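Local structure of beta-fructofuranosidase (Arthrobacter, 3WPU) at residues Asn86-Gly92 and Ala486-Thr492; Trp78-Glu83 and Trp163-Val169; Thr14-Tyr18 and Val374-Ile378. The protein is a beta-fructofuranosidase of the levansucrase/invertase family, whose members are built around a five-bladed beta-propeller. All coordinates share one frame; numbering follows the deposited sequence.

Interactions 1 and 2 are buried and belong to one large mixed sheet: strand 72-81 lies in interaction 2, and strand 88-90, which follows it in the chain, in interaction 1. The two contacts touch. Both are parallel strand pairings, but interaction 2 lies nearer the centre of the chain and relies on aromatic and aliphatic packing plus a water within the ladder, whereas interaction 1 adds asparagine amides and a serine-histidine pair to a fuller backbone ladder. Interaction 3, partly buried, sets an irregular N-terminal loop against the end of a strand in a different sheet, with one direct backbone bond, a bridging water and an outside lysine that binds both polar side chains.

Interaction 1. Residues Asn86-Gly92 and Ala486-Thr492; sequences NQYSVNG and ANKHLFT
Tyr-88, Ser-89 and Val-90 pair in parallel register with Lys-488, His-489 and Leu-490, the two short strands running 24° apart. Four backbone bonds make the ladder: Lys-488 N to Gln-87 O, Ser-89 N to Lys-488 O, Leu-490 N to Ser-89 O and Asn-91 N to Leu-490 O.

Side-chain amides prolong this ladder at both ends. With CG anti to its carbonyl carbon (chi1 -70°), Asn-91 turns its whole amide to Thr-492: OD1 takes the N-H of Thr-492 on a lone pair (2.8 Å), while ND2 gives an almost straight bond to Thr-492 O (2.8 Å), so the amide cannot flip without losing both. At the other end Asn-487 OD1 accepts from Gln-87 N (2.9 Å), and its ND2 reaches Asn-86 OD1 from 40° above that carbonyl plane (2.9 Å).

On the Ser-89 face, Ser-89 OG meets His-489 ND1 at the edge of the imidazole (2.7 Å). The hydroxyl also bonds water 1, which ties it to Gly-92 N and Leu-490 O; His-489 NE2 goes on to Asp-502.

Apolar contact lies on the opposite face. Lys-488 CB sits over the Tyr-88 ring, 3.6 Å from its centroid, a CH-pi contact, with Leu-490 CB at the ring edge. The Tyr-88 hydroxyl bonds Asp-82.

Through this pairing strand 488-493, late in the chain, enters the large mixed sheet of strands 72-81 and 93-102. Strand 496-500 pairs with its far side, Tyr-88 bonds backbone to backbone with Leu-80 of strand 72-81, and Phe-491 meets Phe-516 of helix 514-520 edge-to-face.

Interaction 2. Residues Trp78-Glu83 and Trp163-Val169; sequences WPLTDE and WSGSARV
The indole of Trp-78 lies flat against the backbone of Gly-165 and Ser-166: Ser-166 CA comes to 3.4 Å from Trp-78 CD1 over one ring face, and Gly-165 N to 3.6 Å from Trp-78 CH2. With CG in the cramped position between backbone N and carbonyl (chi1 56°), the ring is swung toward strand 163-169 and runs along it. Ala-167 CB meets the indole in its plane, at the edge near NE1. This NE1 is buried by the contact and has no hydrogen-bond partner in the model.

Further along, Leu-80 and Val-169 cross at about a right angle, Leu-80 CG pressed to 3.3 Å from Val-169 CB, closer than normal van der Waals contact. Leu-80 CD1 also rests on Ala-167 CB.

Direct backbone bonds come only at Thr-81, whose N donates to Ala-167 O (2.9 Å) and whose O accepts from Val-169 N (2.9 Å). One step earlier a water takes the place of the next rung: water 2 accepts from Ala-167 N and from Thr-81 OG1 and donates to Pro-79 O. Strands 72-81 and 159-169 each open a run of four antiparallel strands, so their parallel pairing is consistent with the first strands of successive blades of the family's beta-propeller meeting side by side.

Polar side chains gather at the Thr-81 end. Arg-168, bent at chi2 and chi3, folds back so that Glu-83 CA sits 3.6 Å above the centre of its guanidinium. Glu-83 OE1, 4.3 Å from Arg-168 NH2, lies well out of the guanidinium plane; water 3 bridges the two atoms instead. Arg-168 NH1 bonds Thr-249 OG1 of strand 245-250.

Interaction 3. Residues Thr14-Tyr18 and Val374-Ile378; sequences TQQAY and VGDGI
Val-374, at the end of strand 369-375, meets Gln-15 first. Its carbonyl O lies 3.5 Å from Gln-15 CG, and its CG1 approaches the amide end of that side chain, with Gln-15 OE1 at 4.0 Å. Gln-15 reaches this far because its chain is extended beyond CG (chi2 -172°), lying over the strand end, while its backbone, in a left-handed conformation (phi 64°), presents its carbonyl O to Asp-376 N.

Gly-375 comes next. Gln-15 rests on its CA, with CB at 3.8 Å and OE1 at 3.6 Å from Gly-375 CA.

Asp-376 makes the direct bond of the contact: its N donates to Gln-15 O at 2.9 Å. Its carboxylate bends back beside the same carbonyl, where OD2 and Gln-15 O are both acceptors. Water 4 donates to both Asp-376 OD2 and Thr-14 O, linking the carboxylate to the loop. Behind Thr-14 the loop is tied by an ST turn, Gln-16 N donating to Thr-14 OG1.

Gly-377 runs past the methyl of Ala-17, which lies 3.9 Å from Gly-377 N and 3.8 Å from Asp-376 O. The missing side chain matters here, because the place where a CB would stand is already taken by Ala-17 CB. Beyond Ile-378 the loop and the residues after the strand stay together, Tyr-18 bonding backbone to backbone with Arg-379 and Gln-15 and Gln-16 with Asp-381.

Lys-348 of the adjoining strand 348-355 joins the polar ends: its NZ makes a salt bridge with Asp-376 OD1 and a hydrogen bond with Gln-15 OE1. The N-terminal loop is therefore laid against the sheet mainly through polar links, and the ammonium would probably help keep Asp-376 ionised at the end of the strand.

Interaction 1. Residues Asn86-Gly92 and Ala486-Thr492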
loop_
_atom_site.group_PDB
_atom_site.type_symbol
_atom_site.label_atom_id
_atom_site.label_comp_id
_atom_site.label_asym_id
_atom_site.label_seq_id
_atom_site.Cartn_x
_atom_site.Cartn_y
_atom_site.Cartn_z
ATOM N N ASN A 86 -3.287 2.292 13.469
ATOM C CA ASN A 86 -4.484 1.613 13.922
ATOM C C ASN A 86 -5.603 1.945 12.955
ATOM O O ASN A 86 -5.598 3.035 12.358
ATOM C CB ASN A 86 -4.892 2.081 15.310
ATOM C CG ASN A 86 -3.903 1.687 16.359
ATOM O OD1 ASN A 86 -3.544 0.525 16.462
ATOM N ND2 ASN A 86 -3.437 2.667 17.151
ATOM N N GLN A 87 -6.513 0.990 12.778
ATOM C CA GLN A 87 -7.606 1.088 11.827
ATOM C C GLN A 87 -8.932 1.330 12.537
ATOM O O GLN A 87 -9.236 0.687 13.551
ATOM C CB GLN A 87 -7.640 -0.165 10.938
ATOM C CG GLN A 87 -6.297 -0.345 10.237
ATOM C CD GLN A 87 -6.182 -1.491 9.260
ATOM O OE1 GLN A 87 -5.159 -1.597 8.555
ATOM N NE2 GLN A 87 -7.198 -2.322 9.172
ATOM N N TYR A 88 -9.719 2.258 11.987
ATOM C CA TYR A 88 -10.882 2.802 12.675
ATOM C C TYR A 88 -12.271 2.548 12.093
ATOM O O TYR A 88 -12.489 2.576 10.878
ATOM C CB TYR A 88 -10.725 4.305 12.798
ATOM C CG TYR A 88 -9.782 4.710 13.888
ATOM C CD1 TYR A 88 -8.412 4.586 13.719
ATOM C CD2 TYR A 88 -10.259 5.219 15.091
ATOM C CE1 TYR A 88 -7.536 4.940 14.716
ATOM C CE2 TYR A 88 -9.385 5.579 16.105
ATOM C CZ TYR A 88 -8.022 5.420 15.917
ATOM O OH TYR A 88 -7.125 5.788 16.895
ATOM N N SER A 89 -13.217 2.340 13.014
ATOM C CA SER A 89 -14.635 2.521 12.746
ATOM C C SER A 89 -15.011 3.876 13.326
ATOM O O SER A 89 -14.335 4.363 14.242
ATOM C CB SER A 89 -15.461 1.391 13.379
ATOM O OG SER A 89 -15.378 1.447 14.788
ATOM N N VAL A 90 -16.079 4.477 12.804
ATOM C CA VAL A 90 -16.619 5.747 13.322
ATOM C C VAL A 90 -18.107 5.551 13.601
ATOM O O VAL A 90 -18.879 5.137 12.727
ATOM C CB VAL A 90 -16.419 6.939 12.349
ATOM C CG1 VAL A 90 -16.916 8.237 12.988
ATOM C CG2 VAL A 90 -14.951 7.094 11.960
ATOM N N ASN A 91 -18.506 5.787 14.844
ATOM C CA ASN A 91 -19.891 5.621 15.247
ATOM C C ASN A 91 -20.543 4.342 14.731
ATOM O O ASN A 91 -21.668 4.357 14.254
ATOM C CB ASN A 91 -20.678 6.876 14.896
ATOM C CG ASN A 91 -20.293 8.046 15.779
ATOM O OD1 ASN A 91 -19.369 7.946 16.569
ATOM N ND2 ASN A 91 -21.000 9.154 15.648
ATOM N N GLY A 92 -19.812 3.236 14.867
ATOM C CA GLY A 92 -20.321 1.915 14.584
ATOM C C GLY A 92 -20.085 1.417 13.181
ATOM O O GLY A 92 -20.561 0.342 12.839
ATOM N N ALA A 486 -11.337 -2.988 11.792
ATOM C CA ALA A 486 -10.953 -1.880 12.671
ATOM C C ALA A 486 -10.545 -2.449 14.024
ATOM O O ALA A 486 -11.243 -3.309 14.560
ATOM C CB ALA A 486 -12.110 -0.914 12.830
ATOM N N ASN A 487 -9.422 -1.978 14.569
ATOM C CA ASN A 487 -9.029 -2.325 15.937
ATOM C C ASN A 487 -9.204 -1.160 16.905
ATOM O O ASN A 487 -9.001 -1.317 18.107
ATOM C CB ASN A 487 -7.589 -2.865 15.983
ATOM C CG ASN A 487 -6.574 -1.853 15.521
ATOM O OD1 ASN A 487 -6.638 -1.365 14.387
ATOM N ND2 ASN A 487 -5.621 -1.525 16.386
ATOM N N LYS A 488 -9.618 -0.008 16.393
ATOM C CA LYS A 488 -9.998 1.120 17.243
ATOM C C LYS A 488 -11.355 1.616 16.778
ATOM O O LYS A 488 -11.698 1.519 15.608
ATOM C CB LYS A 488 -8.976 2.245 17.176
ATOM C CG LYS A 488 -7.593 1.854 17.661
ATOM C CD LYS A 488 -7.534 1.579 19.154
ATOM C CE LYS A 488 -6.097 1.359 19.608
ATOM N NZ LYS A 488 -6.035 0.860 21.014
ATOM N N HIS A 489 -12.127 2.137 17.714
ATOM C CA HIS A 489 -13.503 2.537 17.453
ATOM C C HIS A 489 -13.734 3.924 17.979
ATOM O O HIS A 489 -13.680 4.152 19.190
ATOM C CB HIS A 489 -14.442 1.534 18.112
ATOM C CG HIS A 489 -14.092 0.133 17.761
ATOM N ND1 HIS A 489 -14.457 -0.443 16.558
ATOM C CD2 HIS A 489 -13.303 -0.766 18.391
ATOM C CE1 HIS A 489 -13.957 -1.665 16.500
ATOM N NE2 HIS A 489 -13.248 -1.881 17.593
ATOM N N LEU A 490 -13.963 4.848 17.052
ATOM C CA LEU A 490 -14.216 6.231 17.388
ATOM C C LEU A 490 -15.703 6.406 17.646
ATOM O O LEU A 490 -16.553 5.948 16.864
ATOM C CB LEU A 490 -13.754 7.140 16.239
ATOM C CG LEU A 490 -13.937 8.639 16.457
ATOM C CD1 LEU A 490 -13.176 9.111 17.687
ATOM C CD2 LEU A 490 -13.481 9.423 15.238
ATOM N N PHE A 491 -16.013 7.054 18.772
ATOM C CA PHE A 491 -17.371 7.478 19.067
ATOM C C PHE A 491 -17.334 8.981 19.230
ATOM O O PHE A 491 -16.600 9.485 20.075
ATOM C CB PHE A 491 -17.868 6.784 20.325
ATOM C CG PHE A 491 -17.983 5.310 20.175
ATOM C CD1 PHE A 491 -18.900 4.778 19.278
ATOM C CD2 PHE A 491 -17.178 4.449 20.901
ATOM C CE1 PHE A 491 -19.016 3.403 19.119
ATOM C CE2 PHE A 491 -17.292 3.076 20.750
ATOM C CZ PHE A 491 -18.211 2.555 19.858
ATOM N N THR A 492 -18.072 9.688 18.379
ATOM C CA THR A 492 -17.954 11.140 18.274
ATOM C C THR A 492 -19.325 11.785 18.001
ATOM O O THR A 492 -20.156 11.247 17.267
ATOM C CB THR A 492 -16.929 11.534 17.187
ATOM O OG1 THR A 492 -16.766 12.957 17.144
ATOM C CG2 THR A 492 -17.352 11.031 15.811
HETATM O O HOH W 1 -17.135 3.064 16.125
#

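Interaction 2. Residues Trp78-Glu83 and Trp163-Val169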
loop_
_atom_site.group_PDB
_atom_site.type_symbol
_atom_site.label_atom_id
_atom_site.label_comp_id
_atom_site.label_asym_id
_atom_site.label_seq_id
_atom_site.Cartn_x
_atom_site.Cartn_y
_atom_site.Cartn_z
ATOM N N TRP A 78 -7.535 1.438 1.132
ATOM C CA TRP A 78 -6.962 1.765 2.444
ATOM C C TRP A 78 -8.000 2.041 3.525
ATOM O O TRP A 78 -9.089 2.567 3.259
ATOM C CB TRP A 78 -5.974 2.920 2.367
ATOM C CG TRP A 78 -6.481 4.210 1.770
ATOM C CD1 TRP A 78 -6.928 5.308 2.445
ATOM C CD2 TRP A 78 -6.527 4.544 0.384
ATOM N NE1 TRP A 78 -7.251 6.316 1.556
ATOM C CE2 TRP A 78 -7.033 5.855 0.279
ATOM C CE3 TRP A 78 -6.226 3.836 -0.794
ATOM C CZ2 TRP A 78 -7.227 6.488 -0.960
ATOM C CZ3 TRP A 78 -6.395 4.469 -2.006
ATOM C CH2 TRP A 78 -6.933 5.774 -2.085
ATOM N N PRO A 79 -7.638 1.713 4.782
ATOM C CA PRO A 79 -8.516 1.969 5.924
ATOM C C PRO A 79 -8.372 3.409 6.436
ATOM O O PRO A 79 -7.547 4.156 5.951
ATOM C CB PRO A 79 -7.986 0.983 6.977
ATOM C CG PRO A 79 -6.529 0.937 6.702
ATOM C CD PRO A 79 -6.397 1.038 5.194
ATOM N N LEU A 80 -9.195 3.763 7.403
ATOM C CA LEU A 80 -9.044 4.999 8.137
ATOM C C LEU A 80 -8.067 4.727 9.282
ATOM O O LEU A 80 -8.256 3.763 10.043
ATOM C CB LEU A 80 -10.401 5.394 8.678
ATOM C CG LEU A 80 -10.636 6.779 9.192
ATOM C CD1 LEU A 80 -10.049 7.806 8.221
ATOM C CD2 LEU A 80 -12.154 6.939 9.346
ATOM N N THR A 81 -7.033 5.560 9.412
ATOM C CA THR A 81 -5.965 5.290 10.349
ATOM C C THR A 81 -5.664 6.457 11.250
ATOM O O THR A 81 -6.036 7.581 10.963
ATOM C CB THR A 81 -4.665 4.901 9.620
ATOM O OG1 THR A 81 -4.303 5.908 8.658
ATOM C CG2 THR A 81 -4.853 3.582 8.886
ATOM N N ASP A 82 -4.965 6.146 12.327
ATOM C CA ASP A 82 -4.330 7.180 13.147
ATOM C C ASP A 82 -2.829 7.209 12.895
ATOM O O ASP A 82 -2.327 6.611 11.949
ATOM C CB ASP A 82 -4.708 6.987 14.620
ATOM C CG ASP A 82 -4.161 5.703 15.218
ATOM O OD1 ASP A 82 -3.255 5.083 14.623
ATOM O OD2 ASP A 82 -4.621 5.309 16.332
ATOM N N GLU A 83 -2.088 7.921 13.739
ATOM C CA GLU A 83 -0.659 8.085 13.523
ATOM C C GLU A 83 0.163 6.823 13.774
ATOM O O GLU A 83 1.347 6.776 13.441
ATOM C CB GLU A 83 -0.133 9.230 14.389
ATOM C CG GLU A 83 -0.031 8.906 15.866
ATOM C CD GLU A 83 -1.319 9.093 16.655
ATOM O OE1 GLU A 83 -2.421 9.181 16.066
ATOM O OE2 GLU A 83 -1.218 9.146 17.900
ATOM N N TRP A 163 -5.369 8.885 -7.593
ATOM C CA TRP A 163 -4.626 7.656 -7.339
ATOM C C TRP A 163 -4.398 7.486 -5.812
ATOM O O TRP A 163 -4.875 8.321 -5.036
ATOM C CB TRP A 163 -3.348 7.682 -8.185
ATOM C CG TRP A 163 -3.535 7.323 -9.656
ATOM C CD1 TRP A 163 -4.697 7.017 -10.305
ATOM C CD2 TRP A 163 -2.497 7.259 -10.625
ATOM N NE1 TRP A 163 -4.432 6.734 -11.637
ATOM C CE2 TRP A 163 -3.086 6.875 -11.858
ATOM C CE3 TRP A 163 -1.119 7.443 -10.571
ATOM C CZ2 TRP A 163 -2.325 6.715 -13.030
ATOM C CZ3 TRP A 163 -0.355 7.265 -11.744
ATOM C CH2 TRP A 163 -0.970 6.899 -12.951
ATOM N N SER A 164 -3.652 6.448 -5.396
ATOM C CA SER A 164 -3.648 5.923 -4.027
ATOM C C SER A 164 -3.045 6.883 -3.022
ATOM O O SER A 164 -2.265 7.742 -3.364
ATOM C CB SER A 164 -2.858 4.597 -3.937
ATOM O OG SER A 164 -3.157 3.896 -2.737
ATOM N N GLY A 165 -3.427 6.680 -1.782
ATOM C CA GLY A 165 -2.822 7.383 -0.662
ATOM C C GLY A 165 -3.198 6.689 0.626
ATOM O O GLY A 165 -2.971 5.478 0.789
ATOM N N SER A 166 -3.727 7.469 1.570
ATOM C CA SER A 166 -4.042 7.029 2.924
ATOM C C SER A 166 -5.036 8.036 3.521
ATOM O O SER A 166 -5.305 9.087 2.912
ATOM C CB SER A 166 -2.775 6.973 3.786
ATOM O OG SER A 166 -2.061 8.186 3.660
ATOM N N ALA A 167 -5.569 7.754 4.712
ATOM C CA ALA A 167 -6.600 8.615 5.299
ATOM C C ALA A 167 -6.492 8.610 6.811
ATOM O O ALA A 167 -6.537 7.553 7.430
ATOM C CB ALA A 167 -7.986 8.168 4.866
ATOM N N ARG A 168 -6.256 9.789 7.376
ATOM C CA ARG A 168 -6.075 9.954 8.806
ATOM C C ARG A 168 -7.348 10.488 9.446
ATOM O O ARG A 168 -7.938 11.459 8.946
ATOM C CB ARG A 168 -4.913 10.918 9.053
ATOM C CG ARG A 168 -3.561 10.365 8.634
ATOM C CD ARG A 168 -3.034 9.387 9.669
ATOM N NE ARG A 168 -2.861 10.098 10.932
ATOM C CZ ARG A 168 -1.780 10.785 11.292
ATOM N NH1 ARG A 168 -0.680 10.812 10.541
ATOM N NH2 ARG A 168 -1.804 11.438 12.455
ATOM N N VAL A 169 -7.786 9.867 10.537
ATOM C CA VAL A 169 -9.034 10.277 11.185
ATOM C C VAL A 169 -8.705 11.086 12.423
ATOM O O VAL A 169 -7.697 10.849 13.041
ATOM C CB VAL A 169 -9.930 9.064 11.521
ATOM C CG1 VAL A 169 -9.284 8.125 12.522
ATOM C CG2 VAL A 169 -11.329 9.496 11.946
HETATM O O HOH W 2 -5.028 5.302 5.937
HETATM O O HOH W 3 -3.491 11.286 14.973
#

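Interaction 3. Residues Thr14-Tyr18 and Val374-Ile378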
loop_
_atom_site.group_PDB
_atom_site.type_symbol
_atom_site.label_atom_id
_atom_site.label_comp_id
_atom_site.label_asym_id
_atom_site.label_seq_id
_atom_site.Cartn_x
_atom_site.Cartn_y
_atom_site.Cartn_z
ATOM N N THR A 14 23.622 -3.206 8.005
ATOM C CA THR A 14 23.809 -3.088 9.447
ATOM C C THR A 14 22.571 -2.762 10.254
ATOM O O THR A 14 22.603 -2.855 11.480
ATOM C CB THR A 14 24.832 -1.981 9.750
ATOM O OG1 THR A 14 24.261 -0.714 9.444
ATOM C CG2 THR A 14 26.078 -2.161 8.908
ATOM N N GLN A 15 21.499 -2.333 9.577
ATOM C CA GLN A 15 20.280 -1.818 10.216
ATOM C C GLN A 15 20.463 -0.537 11.025
ATOM O O GLN A 15 19.532 -0.105 11.688
ATOM C CB GLN A 15 19.606 -2.889 11.073
ATOM C CG GLN A 15 19.129 -4.081 10.247
ATOM C CD GLN A 15 18.292 -5.030 11.061
ATOM O OE1 GLN A 15 17.394 -4.607 11.806
ATOM N NE2 GLN A 15 18.575 -6.325 10.936
ATOM N N GLN A 16 21.653 0.052 10.972
ATOM C CA GLN A 16 21.930 1.236 11.795
ATOM C C GLN A 16 21.006 2.393 11.400
ATOM O O GLN A 16 20.722 2.621 10.205
ATOM C CB GLN A 16 23.406 1.642 11.713
ATOM C CG GLN A 16 23.877 2.216 10.399
ATOM C CD GLN A 16 25.396 2.249 10.313
ATOM O OE1 GLN A 16 26.037 3.120 10.921
ATOM N NE2 GLN A 16 25.985 1.292 9.582
ATOM N N ALA A 17 20.521 3.093 12.411
ATOM C CA ALA A 17 19.626 4.233 12.231
ATOM C C ALA A 17 20.383 5.515 11.982
ATOM O O ALA A 17 21.483 5.734 12.516
ATOM C CB ALA A 17 18.754 4.416 13.464
ATOM N N TYR A 18 19.751 6.389 11.211
ATOM C CA TYR A 18 20.217 7.737 10.972
ATOM C C TYR A 18 19.078 8.704 11.328
ATOM O O TYR A 18 17.939 8.277 11.582
ATOM C CB TYR A 18 20.615 7.896 9.505
ATOM C CG TYR A 18 21.750 6.995 9.074
ATOM C CD1 TYR A 18 23.048 7.484 8.981
ATOM C CD2 TYR A 18 21.540 5.660 8.786
ATOM C CE1 TYR A 18 24.094 6.666 8.592
ATOM C CE2 TYR A 18 22.581 4.831 8.401
ATOM C CZ TYR A 18 23.856 5.340 8.308
ATOM O OH TYR A 18 24.909 4.532 7.939
ATOM N N VAL A 374 13.930 -4.183 7.060
ATOM C CA VAL A 374 13.839 -3.872 8.476
ATOM C C VAL A 374 15.085 -3.166 8.954
ATOM O O VAL A 374 16.186 -3.455 8.505
ATOM C CB VAL A 374 13.595 -5.161 9.307
ATOM C CG1 VAL A 374 14.748 -6.156 9.226
ATOM C CG2 VAL A 374 13.253 -4.796 10.741
ATOM N N GLY A 375 14.891 -2.240 9.888
ATOM C CA GLY A 375 16.052 -1.581 10.463
ATOM C C GLY A 375 15.684 -0.924 11.747
ATOM O O GLY A 375 14.567 -1.030 12.229
ATOM N N ASP A 376 16.652 -0.207 12.306
ATOM C CA ASP A 376 16.488 0.397 13.612
ATOM C C ASP A 376 15.893 1.803 13.635
ATOM O O ASP A 376 15.736 2.381 14.706
ATOM C CB ASP A 376 17.854 0.408 14.321
ATOM C CG ASP A 376 18.284 -0.982 14.765
ATOM O OD1 ASP A 376 17.419 -1.844 15.006
ATOM O OD2 ASP A 376 19.499 -1.193 14.933
ATOM N N GLY A 377 15.590 2.357 12.469
ATOM C CA GLY A 377 15.017 3.683 12.332
ATOM C C GLY A 377 14.312 3.794 11.002
ATOM O O GLY A 377 14.550 2.959 10.101
ATOM N N ILE A 378 13.455 4.808 10.858
ATOM C CA ILE A 378 12.761 5.019 9.562
ATOM C C ILE A 378 13.765 5.306 8.430
ATOM O O ILE A 378 13.544 4.911 7.273
ATOM C CB ILE A 378 11.646 6.081 9.633
ATOM C CG1 ILE A 378 12.210 7.481 10.004
ATOM C CG2 ILE A 378 10.618 5.617 10.657
ATOM C CD1 ILE A 378 11.148 8.546 9.949
HETATM O O HOH W 4 22.062 -1.910 14.002
#